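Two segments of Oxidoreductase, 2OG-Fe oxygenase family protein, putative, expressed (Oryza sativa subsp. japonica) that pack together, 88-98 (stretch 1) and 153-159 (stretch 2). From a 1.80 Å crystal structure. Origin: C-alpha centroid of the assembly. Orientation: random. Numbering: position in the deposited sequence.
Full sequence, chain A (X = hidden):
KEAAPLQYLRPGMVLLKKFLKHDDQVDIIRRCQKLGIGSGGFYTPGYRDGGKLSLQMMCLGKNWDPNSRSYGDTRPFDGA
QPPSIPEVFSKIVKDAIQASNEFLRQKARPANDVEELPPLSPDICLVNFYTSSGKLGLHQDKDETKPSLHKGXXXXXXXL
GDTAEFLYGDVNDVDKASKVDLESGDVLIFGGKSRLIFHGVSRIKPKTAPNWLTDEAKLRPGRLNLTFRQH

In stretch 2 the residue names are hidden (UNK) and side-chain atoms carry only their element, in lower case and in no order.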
# COMPACT_ATOMS: atom_id res chain seq x y z
N VAL A 88 -14.01 -2.67 7.59
CA VAL A 88 -13.01 -2.39 8.62
C VAL A 88 -11.73 -1.86 8.00
O VAL A 88 -11.05 -1.00 8.57
CB VAL A 88 -12.77 -3.64 9.49
CG1 VAL A 88 -12.15 -4.77 8.68
CG2 VAL A 88 -11.88 -3.28 10.69
N PHE A 89 -11.38 -2.35 6.80
CA PHE A 89 -10.20 -1.83 6.10
C PHE A 89 -10.38 -0.35 5.77
O PHE A 89 -9.49 0.47 6.02
CB PHE A 89 -9.93 -2.62 4.81
CG PHE A 89 -9.44 -4.04 5.02
CD1 PHE A 89 -9.39 -4.62 6.27
CD2 PHE A 89 -9.02 -4.79 3.93
CE1 PHE A 89 -8.94 -5.93 6.44
CE2 PHE A 89 -8.56 -6.09 4.07
CZ PHE A 89 -8.53 -6.67 5.33
N SER A 90 -11.55 -0.00 5.21
CA SER A 90 -11.84 1.39 4.87
C SER A 90 -11.82 2.28 6.10
O SER A 90 -11.37 3.42 6.03
CB SER A 90 -13.20 1.49 4.17
OG SER A 90 -13.18 0.88 2.89
N LYS A 91 -12.31 1.77 7.24
CA LYS A 91 -12.29 2.54 8.49
C LYS A 91 -10.86 2.89 8.90
O LYS A 91 -10.57 4.03 9.27
CB LYS A 91 -12.98 1.74 9.59
CG LYS A 91 -12.86 2.33 11.00
CD LYS A 91 -12.30 1.29 11.99
CE LYS A 91 -11.79 1.94 13.28
NZ LYS A 91 -11.41 0.93 14.32
N ILE A 92 -9.96 1.90 8.85
CA ILE A 92 -8.57 2.13 9.24
C ILE A 92 -7.92 3.14 8.30
O ILE A 92 -7.16 4.01 8.74
CB ILE A 92 -7.79 0.81 9.27
CG1 ILE A 92 -8.37 -0.14 10.33
CG2 ILE A 92 -6.32 1.08 9.56
CD1 ILE A 92 -7.75 -1.53 10.33
N VAL A 93 -8.22 3.04 7.00
CA VAL A 93 -7.68 4.00 6.03
C VAL A 93 -8.09 5.43 6.39
O VAL A 93 -7.27 6.35 6.39
CB VAL A 93 -8.15 3.63 4.60
CG1 VAL A 93 -7.92 4.80 3.65
CG2 VAL A 93 -7.39 2.38 4.10
N LYS A 94 -9.37 5.62 6.68
CA LYS A 94 -9.86 6.96 7.01
C LYS A 94 -9.27 7.46 8.32
O LYS A 94 -8.98 8.66 8.46
CB LYS A 94 -11.38 6.95 7.06
CG LYS A 94 -12.03 6.95 5.69
CD LYS A 94 -13.50 6.60 5.75
CE LYS A 94 -14.02 6.07 4.42
NZ LYS A 94 -13.99 7.12 3.37
N ASP A 95 -9.09 6.57 9.29
CA ASP A 95 -8.42 6.94 10.54
C ASP A 95 -6.98 7.37 10.29
O ASP A 95 -6.49 8.33 10.91
CB ASP A 95 -8.44 5.76 11.53
CG ASP A 95 -9.81 5.51 12.13
OD1 ASP A 95 -10.72 6.34 11.96
OD2 ASP A 95 -9.98 4.46 12.78
N ALA A 96 -6.28 6.67 9.39
CA ALA A 96 -4.90 7.01 9.08
C ALA A 96 -4.80 8.40 8.45
O ALA A 96 -3.90 9.18 8.78
CB ALA A 96 -4.29 5.96 8.15
N ILE A 97 -5.73 8.71 7.54
CA ILE A 97 -5.78 10.04 6.94
C ILE A 97 -6.08 11.08 8.01
O ILE A 97 -5.43 12.13 8.08
CB ILE A 97 -6.81 10.07 5.80
CG1 ILE A 97 -6.34 9.14 4.67
CG2 ILE A 97 -6.97 11.48 5.27
CD1 ILE A 97 -7.39 8.94 3.62
N GLN A 98 -7.07 10.81 8.86
CA GLN A 98 -7.40 11.75 9.93
C GLN A 98 -6.20 11.99 10.84
O GLN A 98 -5.89 13.13 11.20
CB GLN A 98 -8.59 11.22 10.74
CG GLN A 98 -9.95 11.56 10.15
CD GLN A 98 -11.08 11.33 11.15
OE1 GLN A 98 -10.94 10.54 12.09
NE2 GLN A 98 -12.19 12.04 10.97
N UNK A 153 -5.67 12.77 -4.62
CA UNK A 153 -6.24 11.79 -3.71
C UNK A 153 -5.18 10.77 -3.30
O UNK A 153 -4.54 10.17 -4.18
c UNK A 153 -9.69 11.08 -5.37
c UNK A 153 -8.81 11.69 -4.30
c UNK A 153 -7.42 11.06 -4.35
c UNK A 153 -8.76 13.19 -4.41
N UNK A 154 -4.96 10.56 -2.02
CA UNK A 154 -3.76 9.84 -1.57
C UNK A 154 -3.82 8.34 -1.82
O UNK A 154 -4.88 7.73 -1.97
c UNK A 154 -5.15 10.32 0.31
c UNK A 154 -5.81 10.99 -0.89
c UNK A 154 -3.72 10.13 -0.07
N UNK A 155 -2.62 7.76 -1.85
CA UNK A 155 -2.42 6.32 -1.75
C UNK A 155 -2.18 6.00 -0.29
O UNK A 155 -1.34 6.65 0.35
c UNK A 155 -1.22 5.89 -2.61
c UNK A 155 -1.40 6.31 -4.07
c UNK A 155 -0.95 4.38 -2.48
N UNK A 156 -2.89 5.01 0.25
CA UNK A 156 -2.71 4.59 1.65
C UNK A 156 -2.27 3.14 1.65
O UNK A 156 -2.98 2.27 1.14
c UNK A 156 -3.81 4.23 3.89
c UNK A 156 -4.44 6.23 2.49
c UNK A 156 -4.00 4.76 2.47
N UNK A 157 -1.11 2.86 2.27
CA UNK A 157 -0.45 1.56 2.16
C UNK A 157 -0.23 0.95 3.54
O UNK A 157 0.45 1.55 4.39
o UNK A 157 1.73 0.59 1.62
c UNK A 157 0.88 1.71 1.43
N UNK A 158 -0.76 -0.26 3.76
CA UNK A 158 -0.54 -1.05 4.98
C UNK A 158 0.65 -1.98 4.77
O UNK A 158 0.77 -2.60 3.71
c UNK A 158 -3.12 0.14 5.73
c UNK A 158 -1.74 -1.95 5.33
c UNK A 158 -4.17 -1.99 5.89
c UNK A 158 -5.46 -0.01 6.27
c UNK A 158 -3.03 -1.23 5.64
c UNK A 158 -5.37 -1.40 6.20
c UNK A 158 -4.32 0.76 6.03
N UNK A 159 1.46 -2.16 5.81
CA UNK A 159 2.58 -3.10 5.78
C UNK A 159 2.43 -4.11 6.91
O UNK A 159 2.15 -3.72 8.05
o UNK A 159 4.23 -1.62 4.74
c UNK A 159 3.93 -2.38 5.90

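Position 153 carries four side-chain carbons and no heteroatom, with the chain forking at its second carbon. That is the pattern of leucine, so this is Leu 153. It lies in the loop before the strand, and its side chain is out of reach of the helix, so it takes no part in the contact.

At position 154 three carbons leave CA and close a ring onto the backbone N, which only proline does. Pro 154 points its CA-to-CB bond toward the helix, and its CG lies 4.2 Å from CD1 of Ile 97. A compact apolar ring suits this place: it meets the tip of the isoleucine, and proline has no amide hydrogen to offer in a contact that no hydrogen bond crosses.

Position 155 opens the strand with three carbons, one carrying the other two: the beta-branched side chain of valine. Val 155 is buried but out of reach of the helix, and its branching at CB is well tolerated in an extended backbone.

Position 156 has the same three-carbon fork, but here the CA-to-CB bond points toward the helix. It is again valine. One methyl of Val 156, CG2, serves two neighbours, lying 3.9 Å from CG1 of Val 93 and 4.1 Å from CG1 of Ile 97. The backbones come close here, with the CA atoms of Val 93 and Val 156 6.7 Å apart, and a short side chain fills so narrow a gap.

Position 157 bears one carbon and then one oxygen, hence Ser 157. Its CA-to-CB bond points away from the helix, and its OG is hydrogen-bonded elsewhere in the structure, so the buried hydroxyl is satisfied.

At position 158 a single carbon leads to a six-carbon ring with no oxygen attached, which identifies Phe 158. Its CZ reaches CG2 of Ile 92 at 3.6 Å and CG2 of Val 93 at 3.8 Å, while O of Phe 89 sits near the ring plane, at the edge, 4.1 Å from CZ. A long, flat side chain reaches far enough to bring its CZ against Ile 92 and Val 93.

Position 159, again one carbon and one oxygen, is Ser 159, far from the helix and with its OG hydrogen-bonded elsewhere.

The contact is thus apolar packing, with no hydrogen bond across it. Strand alternation sends 156 and 158 toward a helix that crosses at 112°, and Ile 92, Val 93 and Ile 97 receive them. Together the two segments bury 293 Å², with Phe 158 contributing the largest share.

Stretch 2 153-159: LPVVSFS
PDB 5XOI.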